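Local coordinates for protein SidF, inhibitor of growth family, member 3 (Legionella pneumophila subsp. pneumophila, PDB 4FYE) that probably removes the 3-phosphate from phosphoinositides, acting as a Legionella phosphoinositide phosphatase associated with membranes, at residues Thr363-Phe377 with Asn429-Asn441. The protein carries 1 engineered substitution. Residues are numbered along the deposited sequence; the frame is centred on the assembly and turned at random.
Sequences TAGQRVAAENQKEQF and NPLSDNSVTKNQN
The phenyl ring of Phe377 takes the methyl CG2 of Thr437 over one face, a CH-pi contact 4.0 Å from the centroid and only 8° off the ring normal, while CB of Gln440 meets its edge. With CG anti to the backbone N (chi1 160°), Phe377 reaches across to the start of helix 438-458; its CD2 lies 3.8 Å from CG1 of Val436. The same Thr437 methyl touches CB of Ala364 at 3.7 Å, and Val436 spreads its branches, CG1 to the ring and CG2 to CA of Gly365. The Gln440 amide leads away, its NE2 hydrogen-bonded to Met414 O and its OE1 to Arg443 and Tyr547.

The second flat group, the guanidinium of Arg367, has CB of Asp433 over one face and Pro430 O near its plane at the edge. NH2 of Arg367 and OD2 of Asp433 are 3.8 Å apart, a long salt bridge of charges alone: OD2 lies well out of the guanidinium plane and no N-H points at it. The other carboxylate oxygen, OD1, accepts a hydrogen bond from Ser435 OG at 2.8 Å. Beside these side chains two hydrogen bonds tie the backbones: Asp433 N donates to Gly365 O (3.1 Å) and Arg367 N to Leu431 O (3.0 Å).

The contact joins loop and first turn of helix 373-387 to those of helix 438-458 within the phosphatase domain, with Phe377 also resting on strand 402-416 of the four-stranded mixed sheet.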
ATOM      1  N   THR A 363     -10.411  11.475   1.657  1.00 46.97           N
ATOM      2  CA  THR A 363     -11.806  11.876   1.774  1.00 45.20           C
ATOM      3  C   THR A 363     -12.271  12.589   0.475  1.00 47.07           C
ATOM      4  O   THR A 363     -12.101  13.804   0.264  1.00 47.59           O
ATOM      5  CB  THR A 363     -12.291  12.378   3.193  1.00 47.59           C
ATOM      6  OG1 THR A 363     -13.443  13.281   3.129  1.00 46.65           O
ATOM      7  CG2 THR A 363     -11.288  12.925   3.986  1.00 37.07           C
ATOM      8  N   ALA A 364     -12.805  11.752  -0.403  1.00 46.34           N
ATOM      9  CA  ALA A 364     -13.195  12.117  -1.735  1.00 45.36           C
ATOM     10  C   ALA A 364     -14.073  13.321  -1.758  1.00 46.86           C
ATOM     11  O   ALA A 364     -14.010  14.100  -2.724  1.00 53.40           O
ATOM     12  CB  ALA A 364     -13.933  10.965  -2.351  1.00 50.38           C
ATOM     13  N   GLY A 365     -14.913  13.516  -0.737  1.00 44.61           N
ATOM     14  CA  GLY A 365     -15.826  14.704  -0.802  1.00 46.56           C
ATOM     15  C   GLY A 365     -15.345  16.048  -0.280  1.00 45.12           C
ATOM     16  O   GLY A 365     -16.066  17.003  -0.345  1.00 47.98           O
ATOM     17  N   GLN A 366     -14.144  16.098   0.293  1.00 42.86           N
ATOM     18  CA  GLN A 366     -13.635  17.252   1.055  1.00 43.20           C
ATOM     19  C   GLN A 366     -13.622  18.526   0.255  1.00 47.96           C
ATOM     20  O   GLN A 366     -13.258  18.528  -0.893  1.00 46.58           O
ATOM     21  CB  GLN A 366     -12.214  16.977   1.456  1.00 44.68           C
ATOM     22  CG  GLN A 366     -11.750  17.745   2.657  1.00 45.35           C
ATOM     23  CD  GLN A 366     -10.384  17.341   3.105  1.00 44.79           C
ATOM     24  OE1 GLN A 366      -9.552  18.206   3.370  1.00 51.74           O
ATOM     25  NE2 GLN A 366     -10.141  16.027   3.233  1.00 39.92           N
ATOM     26  N   ARG A 367     -13.963  19.647   0.876  1.00 53.24           N
ATOM     27  CA  ARG A 367     -14.131  20.882   0.131  1.00 58.92           C
ATOM     28  C   ARG A 367     -13.119  21.978   0.392  1.00 61.97           C
ATOM     29  O   ARG A 367     -13.093  22.991  -0.308  1.00 76.55           O
ATOM     30  CB  ARG A 367     -15.561  21.430   0.336  1.00 62.69           C
ATOM     31  CG  ARG A 367     -16.553  20.588  -0.424  1.00 65.88           C
ATOM     32  CD  ARG A 367     -17.761  21.363  -0.784  1.00 74.45           C
ATOM     33  NE  ARG A 367     -18.503  20.697  -1.839  1.00 77.45           N
ATOM     34  CZ  ARG A 367     -19.766  20.301  -1.716  1.00 82.03           C
ATOM     35  NH1 ARG A 367     -20.428  20.488  -0.562  1.00 82.80           N
ATOM     36  NH2 ARG A 367     -20.354  19.703  -2.742  1.00 80.24           N
ATOM     37  N   VAL A 368     -12.342  21.830   1.436  1.00 56.46           N
ATOM     38  CA  VAL A 368     -11.261  22.740   1.653  1.00 58.72           C
ATOM     39  C   VAL A 368      -9.979  21.922   1.773  1.00 56.89           C
ATOM     40  O   VAL A 368     -10.040  20.769   2.205  1.00 53.18           O
ATOM     41  CB  VAL A 368     -11.444  23.567   2.929  1.00 56.36           C
ATOM     42  CG1 VAL A 368     -12.612  24.527   2.731  1.00 63.02           C
ATOM     43  CG2 VAL A 368     -11.582  22.671   4.145  1.00 48.10           C
ATOM     44  N   ALA A 369      -8.848  22.520   1.382  1.00 56.78           N
ATOM     45  CA  ALA A 369      -7.557  21.821   1.372  1.00 60.90           C
ATOM     46  C   ALA A 369      -7.771  20.501   0.631  1.00 58.36           C
ATOM     47  O   ALA A 369      -7.235  19.447   1.019  1.00 56.86           O
ATOM     48  CB  ALA A 369      -7.077  21.569   2.810  1.00 56.08           C
ATOM     49  N   ALA A 370      -8.615  20.562  -0.397  1.00 54.45           N
ATOM     50  CA  ALA A 370      -9.098  19.373  -1.067  1.00 56.14           C
ATOM     51  C   ALA A 370      -8.002  18.497  -1.721  1.00 56.21           C
ATOM     52  O   ALA A 370      -8.137  17.259  -1.776  1.00 59.94           O
ATOM     53  CB  ALA A 370     -10.166  19.737  -2.068  1.00 52.05           C
ATOM     54  N   GLU A 371      -6.942  19.123  -2.216  1.00 55.05           N
ATOM     55  CA  GLU A 371      -5.897  18.406  -2.979  1.00 61.73           C
ATOM     56  C   GLU A 371      -6.422  17.359  -4.000  1.00 59.22           C
ATOM     57  O   GLU A 371      -5.821  16.289  -4.153  1.00 64.60           O
ATOM     58  CB  GLU A 371      -4.898  17.743  -2.014  1.00 59.03           C
ATOM     59  CG  GLU A 371      -4.137  18.724  -1.123  1.00 64.69           C
ATOM     60  CD  GLU A 371      -3.355  18.019  -0.010  1.00 84.05           C
ATOM     61  OE1 GLU A 371      -3.096  16.796  -0.138  1.00 96.81           O
ATOM     62  OE2 GLU A 371      -2.982  18.670   1.005  1.00 89.28           O
ATOM     63  N   ASN A 372      -7.544  17.635  -4.661  1.00 50.70           N
ATOM     64  CA  ASN A 372      -8.026  16.758  -5.722  1.00 56.75           C
ATOM     65  C   ASN A 372      -8.345  15.322  -5.254  1.00 58.47           C
ATOM     66  O   ASN A 372      -8.199  14.319  -5.987  1.00 59.32           O
ATOM     67  CB  ASN A 372      -7.070  16.797  -6.932  1.00 59.98           C
ATOM     68  CG  ASN A 372      -6.868  18.213  -7.457  1.00 62.29           C
ATOM     69  OD1 ASN A 372      -7.707  18.742  -8.191  1.00 62.07           O
ATOM     70  ND2 ASN A 372      -5.792  18.859  -7.022  1.00 64.16           N
ATOM     71  N   GLN A 373      -8.820  15.253  -4.019  1.00 52.34           N
ATOM     72  CA  GLN A 373      -9.247  14.027  -3.445  1.00 49.18           C
ATOM     73  C   GLN A 373     -10.466  13.497  -4.178  1.00 52.26           C
ATOM     74  O   GLN A 373     -10.650  12.277  -4.280  1.00 56.21           O
ATOM     75  CB  GLN A 373      -9.476  14.180  -1.953  1.00 46.82           C
ATOM     76  CG  GLN A 373      -8.185  14.164  -1.141  1.00 43.90           C
ATOM     77  CD  GLN A 373      -8.390  14.474   0.340  1.00 44.12           C
ATOM     78  OE1 GLN A 373      -8.637  15.633   0.725  1.00 49.99           O
ATOM     79  NE2 GLN A 373      -8.316  13.449   1.172  1.00 39.64           N
ATOM     80  N   LYS A 374     -11.229  14.365  -4.799  1.00 53.91           N
ATOM     81  CA  LYS A 374     -12.407  13.890  -5.507  1.00 59.05           C
ATOM     82  C   LYS A 374     -12.006  13.121  -6.764  1.00 61.79           C
ATOM     83  O   LYS A 374     -12.528  12.023  -7.009  1.00 59.33           O
ATOM     84  CB  LYS A 374     -13.464  14.998  -5.743  1.00 56.21           C
ATOM     85  CG  LYS A 374     -14.577  14.633  -6.742  1.00 61.27           C
ATOM     86  CD  LYS A 374     -15.978  14.982  -6.255  1.00 70.41           C
ATOM     87  CE  LYS A 374     -16.835  15.777  -7.252  1.00 79.55           C
ATOM     88  NZ  LYS A 374     -17.302  15.082  -8.499  1.00 80.30           N
ATOM     89  N   GLU A 375     -11.047  13.657  -7.519  1.00 66.89           N
ATOM     90  CA  GLU A 375     -10.542  12.932  -8.710  1.00 63.77           C
ATOM     91  C   GLU A 375      -9.798  11.668  -8.324  1.00 58.09           C
ATOM     92  O   GLU A 375      -9.950  10.629  -8.970  1.00 61.53           O
ATOM     93  CB  GLU A 375      -9.665  13.823  -9.586  1.00 64.81           C
ATOM     94  CG  GLU A 375     -10.467  14.895 -10.323  1.00 75.29           C
ATOM     95  CD  GLU A 375     -10.935  16.059  -9.404  1.00 84.31           C
ATOM     96  OE1 GLU A 375     -10.161  16.597  -8.561  1.00 82.82           O
ATOM     97  OE2 GLU A 375     -12.105  16.455  -9.548  1.00 91.95           O
ATOM     98  N   GLN A 376      -9.037  11.727  -7.243  1.00 54.70           N
ATOM     99  CA  GLN A 376      -8.259  10.541  -6.805  1.00 53.61           C
ATOM    100  C   GLN A 376      -9.187   9.415  -6.564  1.00 52.36           C
ATOM    101  O   GLN A 376      -8.818   8.243  -6.716  1.00 55.92           O
ATOM    102  CB  GLN A 376      -7.483  10.793  -5.523  1.00 50.16           C
ATOM    103  CG  GLN A 376      -6.438  11.863  -5.646  1.00 53.89           C
ATOM    104  CD  GLN A 376      -5.724  12.105  -4.322  1.00 59.28           C
ATOM    105  OE1 GLN A 376      -5.504  13.260  -3.874  1.00 61.96           O
ATOM    106  NE2 GLN A 376      -5.367  11.027  -3.686  1.00 59.78           N
ATOM    107  N   PHE A 377     -10.420   9.761  -6.222  1.00 52.71           N
ATOM    108  CA  PHE A 377     -11.436   8.742  -6.066  1.00 52.47           C
ATOM    109  C   PHE A 377     -11.976   8.446  -7.445  1.00 54.63           C
ATOM    110  O   PHE A 377     -11.917   7.320  -7.924  1.00 53.59           O
ATOM    111  CB  PHE A 377     -12.546   9.168  -5.086  1.00 50.23           C
ATOM    112  CG  PHE A 377     -13.818   8.382  -5.245  1.00 52.91           C
ATOM    113  CD1 PHE A 377     -13.870   7.053  -4.876  1.00 51.76           C
ATOM    114  CD2 PHE A 377     -14.939   8.962  -5.802  1.00 55.52           C
ATOM    115  CE1 PHE A 377     -15.031   6.313  -5.015  1.00 54.33           C
ATOM    116  CE2 PHE A 377     -16.114   8.220  -5.976  1.00 60.78           C
ATOM    117  CZ  PHE A 377     -16.166   6.886  -5.573  1.00 54.96           C
ATOM    118  N   ASN A 429     -23.167  20.536   6.753  1.00 62.60           N
ATOM    119  CA  ASN A 429     -21.840  21.099   6.869  1.00 63.12           C
ATOM    120  C   ASN A 429     -21.218  21.291   5.481  1.00 61.73           C
ATOM    121  O   ASN A 429     -21.078  20.354   4.731  1.00 63.26           O
ATOM    122  CB  ASN A 429     -20.974  20.194   7.737  1.00 55.19           C
ATOM    123  CG  ASN A 429     -19.723  20.893   8.212  1.00 55.68           C
ATOM    124  OD1 ASN A 429     -19.380  20.831   9.388  1.00 57.27           O
ATOM    125  ND2 ASN A 429     -19.055  21.584   7.312  1.00 52.52           N
ATOM    126  N   PRO A 430     -20.866  22.521   5.127  1.00 62.80           N
ATOM    127  CA  PRO A 430     -20.415  22.682   3.744  1.00 61.02           C
ATOM    128  C   PRO A 430     -18.978  22.223   3.551  1.00 60.09           C
ATOM    129  O   PRO A 430     -18.499  22.300   2.442  1.00 62.43           O
ATOM    130  CB  PRO A 430     -20.488  24.198   3.548  1.00 61.86           C
ATOM    131  CG  PRO A 430     -20.208  24.715   4.919  1.00 59.68           C
ATOM    132  CD  PRO A 430     -20.982  23.813   5.818  1.00 58.81           C
ATOM    133  N   LEU A 431     -18.275  21.771   4.595  1.00 55.07           N
ATOM    134  CA  LEU A 431     -16.858  21.443   4.406  1.00 52.72           C
ATOM    135  C   LEU A 431     -16.604  20.138   3.701  1.00 51.00           C
ATOM    136  O   LEU A 431     -15.506  19.817   3.430  1.00 50.26           O
ATOM    137  CB  LEU A 431     -16.077  21.418   5.720  1.00 50.12           C
ATOM    138  CG  LEU A 431     -16.084  22.732   6.459  1.00 51.77           C
ATOM    139  CD1 LEU A 431     -15.423  22.506   7.788  1.00 45.06           C
ATOM    140  CD2 LEU A 431     -15.446  23.852   5.641  1.00 52.16           C
ATOM    141  N   SER A 432     -17.614  19.362   3.410  1.00 52.94           N
ATOM    142  CA  SER A 432     -17.325  18.119   2.715  1.00 56.51           C
ATOM    143  C   SER A 432     -18.669  17.540   2.304  1.00 60.04           C
ATOM    144  O   SER A 432     -19.703  17.969   2.791  1.00 60.17           O
ATOM    145  CB  SER A 432     -16.516  17.174   3.635  1.00 49.41           C
ATOM    146  OG  SER A 432     -16.227  15.945   3.016  1.00 43.47           O
ATOM    147  N   ASP A 433     -18.642  16.597   1.385  1.00 60.18           N
ATOM    148  CA  ASP A 433     -19.845  16.056   0.848  1.00 58.17           C
ATOM    149  C   ASP A 433     -19.649  14.540   1.087  1.00 59.08           C
ATOM    150  O   ASP A 433     -18.899  13.904   0.378  1.00 54.31           O
ATOM    151  CB  ASP A 433     -19.886  16.426  -0.622  1.00 58.64           C
ATOM    152  CG  ASP A 433     -21.076  15.804  -1.369  1.00 69.61           C
ATOM    153  OD1 ASP A 433     -21.970  15.148  -0.765  1.00 74.73           O
ATOM    154  OD2 ASP A 433     -21.135  16.002  -2.596  1.00 71.15           O
ATOM    155  N   ASN A 434     -20.295  13.995   2.115  1.00 59.65           N
ATOM    156  CA  ASN A 434     -20.226  12.589   2.482  1.00 55.91           C
ATOM    157  C   ASN A 434     -20.763  11.625   1.418  1.00 59.98           C
ATOM    158  O   ASN A 434     -20.394  10.454   1.426  1.00 64.76           O
ATOM    159  CB  ASN A 434     -21.049  12.298   3.752  1.00 60.55           C
ATOM    160  CG  ASN A 434     -20.639  13.124   4.987  1.00 60.19           C
ATOM    161  OD1 ASN A 434     -19.530  13.651   5.092  1.00 55.62           O
ATOM    162  ND2 ASN A 434     -21.573  13.225   5.945  1.00 58.91           N
ATOM    163  N   SER A 435     -21.592  12.122   0.510  1.00 58.09           N
ATOM    164  CA  SER A 435     -22.331  11.295  -0.431  1.00 62.66           C
ATOM    165  C   SER A 435     -21.623  10.879  -1.738  1.00 64.41           C
ATOM    166  O   SER A 435     -22.143  10.014  -2.457  1.00 67.24           O
ATOM    167  CB  SER A 435     -23.641  11.980  -0.826  1.00 62.34           C
ATOM    168  OG  SER A 435     -23.377  12.932  -1.838  1.00 61.21           O
ATOM    169  N   VAL A 436     -20.496  11.512  -2.047  1.00 60.05           N
ATOM    170  CA  VAL A 436     -19.710  11.191  -3.224  1.00 61.23           C
ATOM    171  C   VAL A 436     -19.401   9.677  -3.404  1.00 62.62           C
ATOM    172  O   VAL A 436     -19.362   9.210  -4.516  1.00 66.88           O
ATOM    173  CB  VAL A 436     -18.345  11.923  -3.194  1.00 61.69           C
ATOM    174  CG1 VAL A 436     -17.482  11.463  -4.383  1.00 61.73           C
ATOM    175  CG2 VAL A 436     -18.550  13.422  -3.244  1.00 61.90           C
ATOM    176  N   THR A 437     -19.154   8.942  -2.317  1.00 59.67           N
ATOM    177  CA  THR A 437     -18.632   7.577  -2.341  1.00 55.24           C
ATOM    178  C   THR A 437     -19.743   6.609  -1.925  1.00 58.12           C
ATOM    179  O   THR A 437     -19.513   5.376  -1.911  1.00 61.94           O
ATOM    180  CB  THR A 437     -17.484   7.383  -1.292  1.00 54.58           C
ATOM    181  OG1 THR A 437     -18.004   7.747   0.011  1.00 56.02           O
ATOM    182  CG2 THR A 437     -16.243   8.201  -1.631  1.00 45.53           C
ATOM    183  N   LYS A 438     -20.901   7.153  -1.529  1.00 59.95           N
ATOM    184  CA  LYS A 438     -22.057   6.338  -1.075  1.00 64.47           C
ATOM    185  C   LYS A 438     -22.307   5.149  -2.011  1.00 65.23           C
ATOM    186  O   LYS A 438     -22.306   4.000  -1.556  1.00 63.41           O
ATOM    187  CB  LYS A 438     -23.334   7.194  -0.933  1.00 67.66           C
ATOM    188  CG  LYS A 438     -24.415   6.607  -0.010  1.00 74.60           C
ATOM    189  CD  LYS A 438     -25.857   7.071  -0.343  1.00 86.12           C
ATOM    190  CE  LYS A 438     -26.785   6.022  -1.027  1.00 93.22           C
ATOM    191  NZ  LYS A 438     -26.149   4.757  -1.556  1.00 85.56           N
ATOM    192  N   ASN A 439     -22.528   5.428  -3.306  1.00 66.47           N
ATOM    193  CA  ASN A 439     -22.806   4.373  -4.298  1.00 65.39           C
ATOM    194  C   ASN A 439     -21.711   3.271  -4.406  1.00 69.58           C
ATOM    195  O   ASN A 439     -22.025   2.043  -4.404  1.00 68.31           O
ATOM    196  CB  ASN A 439     -23.077   4.988  -5.689  1.00 62.52           C
ATOM    197  CG  ASN A 439     -24.507   5.576  -5.813  1.00 70.74           C
ATOM    198  OD1 ASN A 439     -25.387   5.337  -4.968  1.00 69.25           O
ATOM    199  ND2 ASN A 439     -24.736   6.350  -6.871  1.00 64.42           N
ATOM    200  N   GLN A 440     -20.442   3.700  -4.504  1.00 63.92           N
ATOM    201  CA  GLN A 440     -19.370   2.762  -4.838  1.00 55.97           C
ATOM    202  C   GLN A 440     -19.147   1.884  -3.639  1.00 54.28           C
ATOM    203  O   GLN A 440     -18.879   0.699  -3.772  1.00 54.37           O
ATOM    204  CB  GLN A 440     -18.115   3.499  -5.267  1.00 52.40           C
ATOM    205  CG  GLN A 440     -16.897   2.623  -5.586  1.00 53.64           C
ATOM    206  CD  GLN A 440     -17.208   1.390  -6.425  1.00 56.71           C
ATOM    207  OE1 GLN A 440     -18.083   1.391  -7.312  1.00 54.88           O
ATOM    208  NE2 GLN A 440     -16.523   0.324  -6.116  1.00 52.40           N
ATOM    209  N   ASN A 441     -19.387   2.437  -2.462  1.00 54.61           N
ATOM    210  CA  ASN A 441     -19.119   1.713  -1.231  1.00 55.30           C
ATOM    211  C   ASN A 441     -20.160   0.628  -0.959  1.00 57.07           C
ATOM    212  O   ASN A 441     -19.813  -0.545  -0.643  1.00 58.44           O
ATOM    213  CB  ASN A 441     -18.941   2.694  -0.059  1.00 56.43           C
ATOM    214  CG  ASN A 441     -17.572   3.366  -0.073  1.00 54.47           C
ATOM    215  OD1 ASN A 441     -16.636   2.887  -0.717  1.00 50.43           O
ATOM    216  ND2 ASN A 441     -17.452   4.492   0.631  1.00 52.99           N
TER